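Local coordinates for hypothetical protein AQ_328 (Aquifex aeolicus, PDB 1R4V), which is of unknown function but adopts an ancestral histone fold and may take part in protein heterodimerization, at residues R153-R157 with E158-F162; E161-A164 with Q165-K169. One frame throughout, in Å; residues are numbered along the deposited sequence.

Contact 1 (R153-R157 with E158-F162). With ZN (zinc ion), chain B.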
ATOM      1  N   ARG A 153       8.155  16.632  -9.238  1.00 25.24           N
ATOM      2  CA  ARG A 153       8.945  16.036  -8.162  1.00 26.77           C
ATOM      3  C   ARG A 153       8.234  16.170  -6.809  1.00 25.00           C
ATOM      4  O   ARG A 153       8.348  15.282  -5.956  1.00 24.78           O
ATOM      5  CB  ARG A 153      10.310  16.720  -8.090  1.00 27.77           C
ATOM      6  CG  ARG A 153      11.192  16.203  -6.980  1.00 31.48           C
ATOM      7  CD  ARG A 153      12.486  16.967  -6.772  1.00 37.12           C
ATOM      8  NE  ARG A 153      13.055  16.590  -5.474  1.00 42.05           N
ATOM      9  CZ  ARG A 153      13.790  15.504  -5.244  1.00 46.99           C
ATOM     10  NH1 ARG A 153      14.086  14.641  -6.221  1.00 48.53           N
ATOM     11  NH2 ARG A 153      14.237  15.276  -4.011  1.00 48.57           N
ATOM     12  N   LYS A 154       7.528  17.284  -6.613  1.00 24.07           N
ATOM     13  CA  LYS A 154       6.714  17.540  -5.432  1.00 24.21           C
ATOM     14  C   LYS A 154       5.246  17.535  -5.863  1.00 22.61           C
ATOM     15  O   LYS A 154       4.720  18.577  -6.221  1.00 21.02           O
ATOM     16  CB  LYS A 154       7.094  18.889  -4.798  1.00 25.10           C
ATOM     17  CG  LYS A 154       6.328  19.163  -3.507  1.00 25.86           C
ATOM     18  CD  LYS A 154       6.797  20.439  -2.823  1.00 28.94           C
ATOM     19  CE  LYS A 154       5.864  20.778  -1.669  1.00 32.92           C
ATOM     20  NZ  LYS A 154       6.407  21.921  -0.860  1.00 39.51           N
ATOM     21  N   PRO A 155       4.573  16.390  -5.860  1.00 21.67           N
ATOM     22  CA  PRO A 155       3.206  16.353  -6.355  1.00 22.72           C
ATOM     23  C   PRO A 155       2.226  17.247  -5.592  1.00 21.87           C
ATOM     24  O   PRO A 155       2.271  17.350  -4.374  1.00 19.69           O
ATOM     25  CB  PRO A 155       2.800  14.880  -6.255  1.00 23.60           C
ATOM     26  CG  PRO A 155       3.969  14.136  -5.719  1.00 26.34           C
ATOM     27  CD  PRO A 155       5.079  15.064  -5.468  1.00 22.59           C
ATOM     28  N   SER A 156       1.354  17.899  -6.342  1.00 21.30           N
ATOM     29  CA  SER A 156       0.252  18.655  -5.772  1.00 22.17           C
ATOM     30  C   SER A 156      -0.852  17.733  -5.279  1.00 21.80           C
ATOM     31  O   SER A 156      -0.856  16.547  -5.580  1.00 21.63           O
ATOM     32  CB  SER A 156      -0.308  19.572  -6.857  1.00 23.97           C
ATOM     33  OG  SER A 156      -0.883  18.829  -7.934  1.00 20.35           O
ATOM     34  N   ARG A 157      -1.808  18.295  -4.544  1.00 22.55           N
ATOM     35  CA  ARG A 157      -3.037  17.593  -4.159  1.00 22.44           C
ATOM     36  C   ARG A 157      -3.740  17.008  -5.388  1.00 21.57           C
ATOM     37  O   ARG A 157      -4.076  15.827  -5.410  1.00 20.87           O
ATOM     38  CB  ARG A 157      -3.980  18.562  -3.442  1.00 23.55           C
ATOM     39  CG  ARG A 157      -5.183  17.936  -2.781  1.00 25.71           C
ATOM     40  CD  ARG A 157      -6.496  18.568  -3.179  1.00 29.97           C
ATOM     41  NE  ARG A 157      -6.605  19.933  -2.739  1.00 34.51           N
ATOM     42  CZ  ARG A 157      -6.817  21.037  -3.459  1.00 33.30           C
ATOM     43  NH1 ARG A 157      -6.990  21.093  -4.780  1.00 33.28           N
ATOM     44  NH2 ARG A 157      -6.861  22.151  -2.771  1.00 31.53           N
ATOM     45  N   GLU A 158      -3.977  17.826  -6.409  1.00 22.15           N
ATOM     46  CA  GLU A 158      -4.626  17.341  -7.625  1.00 21.39           C
ATOM     47  C   GLU A 158      -3.825  16.237  -8.349  1.00 21.27           C
ATOM     48  O   GLU A 158      -4.430  15.295  -8.857  1.00 18.62           O
ATOM     49  CB  GLU A 158      -5.004  18.504  -8.558  1.00 22.74           C
ATOM     50  CG  GLU A 158      -6.067  19.439  -7.942  1.00 27.38           C
ATOM     51  CD  GLU A 158      -7.397  18.758  -7.634  1.00 29.05           C
ATOM     52  OE1 GLU A 158      -7.758  17.819  -8.362  1.00 38.32           O
ATOM     53  OE2 GLU A 158      -8.121  19.091  -6.671  1.00 29.85           O
ATOM     54  N   ALA A 159      -2.500  16.329  -8.378  1.00 19.55           N
ATOM     55  CA  ALA A 159      -1.654  15.279  -8.973  1.00 20.99           C
ATOM     56  C   ALA A 159      -1.878  13.960  -8.243  1.00 20.92           C
ATOM     57  O   ALA A 159      -2.071  12.919  -8.863  1.00 20.14           O
ATOM     58  CB  ALA A 159      -0.174  15.661  -8.943  1.00 21.39           C
HETATM   59  N   MSE A 160      -1.889  14.008  -6.917  1.00 20.21           N
HETATM   60  CA  MSE A 160      -2.092  12.817  -6.104  1.00 20.51           C
HETATM   61  C   MSE A 160      -3.492  12.238  -6.234  1.00 21.29           C
HETATM   62  O   MSE A 160      -3.664  11.014  -6.244  1.00 17.08           O
HETATM   63  CB  MSE A 160      -1.858  13.158  -4.638  1.00 22.90           C
HETATM   64  CG  MSE A 160      -0.389  13.463  -4.370  1.00 28.53           C
HETATM   65 SE   MSE A 160       0.803  11.913  -4.871  1.00 41.49          SE
HETATM   66  CE  MSE A 160      -0.077  10.535  -4.134  1.00 12.30           C
ATOM     67  N   GLU A 161      -4.492  13.120  -6.299  1.00 19.54           N
ATOM     68  CA  GLU A 161      -5.860  12.694  -6.572  1.00 19.95           C
ATOM     69  C   GLU A 161      -5.962  11.967  -7.900  1.00 19.85           C
ATOM     70  O   GLU A 161      -6.678  10.965  -8.012  1.00 21.54           O
ATOM     71  CB  GLU A 161      -6.829  13.876  -6.522  1.00 18.59           C
ATOM     72  CG  GLU A 161      -7.013  14.442  -5.122  1.00 21.47           C
ATOM     73  CD  GLU A 161      -7.910  15.675  -5.114  1.00 20.49           C
ATOM     74  OE1 GLU A 161      -8.885  15.707  -5.846  1.00 26.02           O
ATOM     75  OE2 GLU A 161      -7.635  16.645  -4.391  1.00 29.45           O
ATOM     76  N   PHE A 162      -5.241  12.437  -8.908  1.00 21.02           N
ATOM     77  CA  PHE A 162      -5.168  11.726 -10.186  1.00 20.25           C
ATOM     78  C   PHE A 162      -4.467  10.361 -10.100  1.00 20.95           C
ATOM     79  O   PHE A 162      -4.921   9.399 -10.699  1.00 18.57           O
ATOM     80  CB  PHE A 162      -4.460  12.615 -11.203  1.00 23.40           C
ATOM     81  CG  PHE A 162      -4.259  11.966 -12.554  1.00 24.42           C
ATOM     82  CD1 PHE A 162      -5.344  11.620 -13.345  1.00 28.59           C
ATOM     83  CD2 PHE A 162      -2.978  11.729 -13.046  1.00 31.29           C
ATOM     84  CE1 PHE A 162      -5.160  11.042 -14.594  1.00 27.95           C
ATOM     85  CE2 PHE A 162      -2.784  11.151 -14.301  1.00 32.65           C
ATOM     86  CZ  PHE A 162      -3.887  10.811 -15.076  1.00 29.78           C
TER
HETATM   87 ZN    ZN B 201      -9.495  17.700  -6.160  1.00 27.08          ZN

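Contact 2 (E161-A164 with Q165-K169). With ZN (zinc ion), chain B.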
ATOM      1  N   GLU A 161      -4.492  13.120  -6.299  1.00 19.54           N
ATOM      2  CA  GLU A 161      -5.860  12.694  -6.572  1.00 19.95           C
ATOM      3  C   GLU A 161      -5.962  11.967  -7.900  1.00 19.85           C
ATOM      4  O   GLU A 161      -6.678  10.965  -8.012  1.00 21.54           O
ATOM      5  CB  GLU A 161      -6.829  13.876  -6.522  1.00 18.59           C
ATOM      6  CG  GLU A 161      -7.013  14.442  -5.122  1.00 21.47           C
ATOM      7  CD  GLU A 161      -7.910  15.675  -5.114  1.00 20.49           C
ATOM      8  OE1 GLU A 161      -8.885  15.707  -5.846  1.00 26.02           O
ATOM      9  OE2 GLU A 161      -7.635  16.645  -4.391  1.00 29.45           O
ATOM     10  N   PHE A 162      -5.241  12.437  -8.908  1.00 21.02           N
ATOM     11  CA  PHE A 162      -5.168  11.726 -10.186  1.00 20.25           C
ATOM     12  C   PHE A 162      -4.467  10.361 -10.100  1.00 20.95           C
ATOM     13  O   PHE A 162      -4.921   9.399 -10.699  1.00 18.57           O
ATOM     14  CB  PHE A 162      -4.460  12.615 -11.203  1.00 23.40           C
ATOM     15  CG  PHE A 162      -4.259  11.966 -12.554  1.00 24.42           C
ATOM     16  CD1 PHE A 162      -5.344  11.620 -13.345  1.00 28.59           C
ATOM     17  CD2 PHE A 162      -2.978  11.729 -13.046  1.00 31.29           C
ATOM     18  CE1 PHE A 162      -5.160  11.042 -14.594  1.00 27.95           C
ATOM     19  CE2 PHE A 162      -2.784  11.151 -14.301  1.00 32.65           C
ATOM     20  CZ  PHE A 162      -3.887  10.811 -15.076  1.00 29.78           C
ATOM     21  N   VAL A 163      -3.369  10.257  -9.358  1.00 18.87           N
ATOM     22  CA  VAL A 163      -2.700   8.970  -9.116  1.00 18.77           C
ATOM     23  C   VAL A 163      -3.670   7.962  -8.486  1.00 17.67           C
ATOM     24  O   VAL A 163      -3.778   6.842  -8.968  1.00 17.96           O
ATOM     25  CB  VAL A 163      -1.403   9.139  -8.266  1.00 18.18           C
ATOM     26  CG1 VAL A 163      -0.844   7.823  -7.734  1.00 18.46           C
ATOM     27  CG2 VAL A 163      -0.317   9.848  -9.075  1.00 18.77           C
ATOM     28  N   ALA A 164      -4.389   8.354  -7.442  1.00 16.97           N
ATOM     29  CA  ALA A 164      -5.384   7.486  -6.830  1.00 17.62           C
ATOM     30  C   ALA A 164      -6.457   6.981  -7.804  1.00 18.83           C
ATOM     31  O   ALA A 164      -6.839   5.808  -7.723  1.00 19.26           O
ATOM     32  CB  ALA A 164      -6.058   8.163  -5.664  1.00 18.39           C
ATOM     33  N   GLN A 165      -6.928   7.853  -8.692  1.00 19.32           N
ATOM     34  CA  GLN A 165      -7.874   7.504  -9.745  1.00 21.21           C
ATOM     35  C   GLN A 165      -7.335   6.453 -10.697  1.00 19.43           C
ATOM     36  O   GLN A 165      -8.019   5.476 -11.013  1.00 21.49           O
ATOM     37  CB  GLN A 165      -8.251   8.731 -10.561  1.00 23.29           C
ATOM     38  CG  GLN A 165      -9.188   9.670  -9.842  1.00 30.83           C
ATOM     39  CD  GLN A 165      -9.722  10.803 -10.729  1.00 31.90           C
ATOM     40  OE1 GLN A 165     -10.883  10.750 -11.139  1.00 47.55           O
ATOM     41  NE2 GLN A 165      -8.884  11.798 -11.050  1.00 38.56           N
ATOM     42  N   ILE A 166      -6.114   6.633 -11.186  1.00 20.79           N
ATOM     43  CA  ILE A 166      -5.582   5.676 -12.152  1.00 21.41           C
ATOM     44  C   ILE A 166      -5.160   4.375 -11.501  1.00 20.01           C
ATOM     45  O   ILE A 166      -5.230   3.339 -12.141  1.00 20.03           O
ATOM     46  CB  ILE A 166      -4.503   6.261 -13.087  1.00 22.70           C
ATOM     47  CG1 ILE A 166      -3.244   6.651 -12.344  1.00 23.94           C
ATOM     48  CG2 ILE A 166      -5.079   7.447 -13.867  1.00 28.82           C
ATOM     49  CD1 ILE A 166      -2.191   7.246 -13.266  1.00 25.86           C
ATOM     50  N   VAL A 167      -4.741   4.418 -10.242  1.00 19.72           N
ATOM     51  CA  VAL A 167      -4.449   3.209  -9.494  1.00 21.84           C
ATOM     52  C   VAL A 167      -5.720   2.389  -9.307  1.00 22.55           C
ATOM     53  O   VAL A 167      -5.713   1.181  -9.522  1.00 22.72           O
ATOM     54  CB  VAL A 167      -3.810   3.532  -8.142  1.00 19.69           C
ATOM     55  CG1 VAL A 167      -3.901   2.368  -7.175  1.00 25.65           C
ATOM     56  CG2 VAL A 167      -2.366   3.947  -8.377  1.00 23.53           C
ATOM     57  N   ASP A 168      -6.802   3.041  -8.912  1.00 23.64           N
ATOM     58  CA  ASP A 168      -8.093   2.373  -8.736  1.00 23.99           C
ATOM     59  C   ASP A 168      -8.502   1.548  -9.975  1.00 24.58           C
ATOM     60  O   ASP A 168      -9.103   0.490  -9.816  1.00 27.18           O
ATOM     61  CB  ASP A 168      -9.148   3.402  -8.303  1.00 24.89           C
ATOM     62  CG  ASP A 168     -10.568   2.861  -8.355  1.00 28.51           C
ATOM     63  OD1 ASP A 168     -10.942   2.080  -7.452  1.00 32.12           O
ATOM     64  OD2 ASP A 168     -11.360   3.169  -9.270  1.00 37.87           O
ATOM     65  N   LYS A 169      -8.164   1.999 -11.179  1.00 23.34           N
ATOM     66  CA  LYS A 169      -8.441   1.306 -12.440  1.00 24.72           C
ATOM     67  C   LYS A 169      -7.515   0.130 -12.838  1.00 24.38           C
ATOM     68  O   LYS A 169      -7.723  -0.496 -13.884  1.00 25.06           O
ATOM     69  CB  LYS A 169      -8.475   2.334 -13.568  1.00 27.42           C
ATOM     70  CG  LYS A 169      -9.558   3.378 -13.404  1.00 31.46           C
ATOM     71  CD  LYS A 169     -10.912   2.767 -13.733  1.00 38.63           C
ATOM     72  CE  LYS A 169     -12.094   3.691 -13.471  1.00 42.33           C
ATOM     73  NZ  LYS A 169     -13.344   3.064 -14.017  1.00 42.10           N
TER
HETATM   74 ZN    ZN B 201      -9.495  17.700  -6.160  1.00 27.08          ZN

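Contact 1 (R153-R157 with E158-F162)
Ser156 turns OG between its backbone N and carbonyl carbon (chi1 65°), where it meets the amide of Ala159. Ser156 OG accepts from Ala159 N at 3.0 Å, and this is the N-cap bond of helix 157-168. The methyl CB of Ala159 lies 3.4 Å from the same OG. An alanine at Ser156 would remove that acceptor and would probably leave the Ala159 amide without its cap, fraying the first turn. Ser156 O takes the next amide, Met160 N, at 3.0 Å.

Pro155 CB rests on the selenium of selenomethionine Met160, 3.8 Å from SE. On the outer side, bends in the Arg157 chain bring its guanidinium beside Glu158. Arg157 NH1 donates to Glu158 OE2 at 3.0 Å in a salt bridge. The bond uses the anti lone pair, with guanidinium and carboxylate turned 71° against each other. Glu158 OE2 also binds zinc, at 2.0 Å, and Glu161 OE1 binds the same zinc ion at 2.1 Å. The zinc and the guanidinium are likely to polarise the Glu158 carboxylate together.

Ser156 N is held by Glu152 in the preceding loop. Pro155 and Met160 pack on Ile146 of helix 131-149, while Met160 also reaches Thr48 and Leu51 of helix 46-62.

Contact 2 (E161-A164 with Q165-K169)
The Phe162 ring carries Ile166 over one face and the side-chain NE2 of Gln165 near its edge. Ile166 CG2 stands 4.1 Å from the ring centroid, 29° off the normal, a CH-pi contact. Its nearest ring atom is Phe162 CE1, at 3.7 Å. Gln165 NE2 comes within 4.2 Å of Phe162 CD1, close to the ring plane.

These are i to i+3 and i to i+4 neighbours on helix 157-168, in a protein with a histone fold. Phe162 has CG anti to its own N (chi1 177°), beside the carbonyl carbon, and this swings the ring along the helix toward the next turn. Ile166 places CG1 between its N and carbonyl carbon. That leaves CG2 beside the backbone N, on the side of the ring. The aliphatic part of Gln165 runs back over the preceding turn, with CG near the carbonyl oxygen of Glu161.

Four successive backbone bonds of the alpha-helical pattern join the two segments, from the amides of Gln165, Ile166, Val167 and Asp168 to the carbonyls of Glu161, Phe162, Val163 and Ala164.

The inner side of the helix is apolar. Val163 and Ile166 touch Val145 of helix 131-149, and Val167 touches His142 there. Ala164 and Val167 meet Ser55 of helix 46-62. Near the end of the helix, the carboxylate of Asp168 forms a salt bridge with Lys62. Between the two inward-facing valines, Val163 CG1 lies 4.2 Å from Val167 CG2.

Overall arrangement
Both contacts lie in the last part of the chain. After helix 131-149 a loop leads to contact 1, which closes the turn into helix 157-168. Contact 2 continues along that helix to its end, near the C terminus. Neither nests within the other. They overlap in sequence at Glu161 and Phe162, and their centres are about 11 Å apart. Glu161 belongs to both and carries the zinc site of contact 1 into contact 2. Together they run from the loop before helix 157-168 to its C-terminal end. The inner side of this helix packs on helices 46-62 and 131-149 in both contacts.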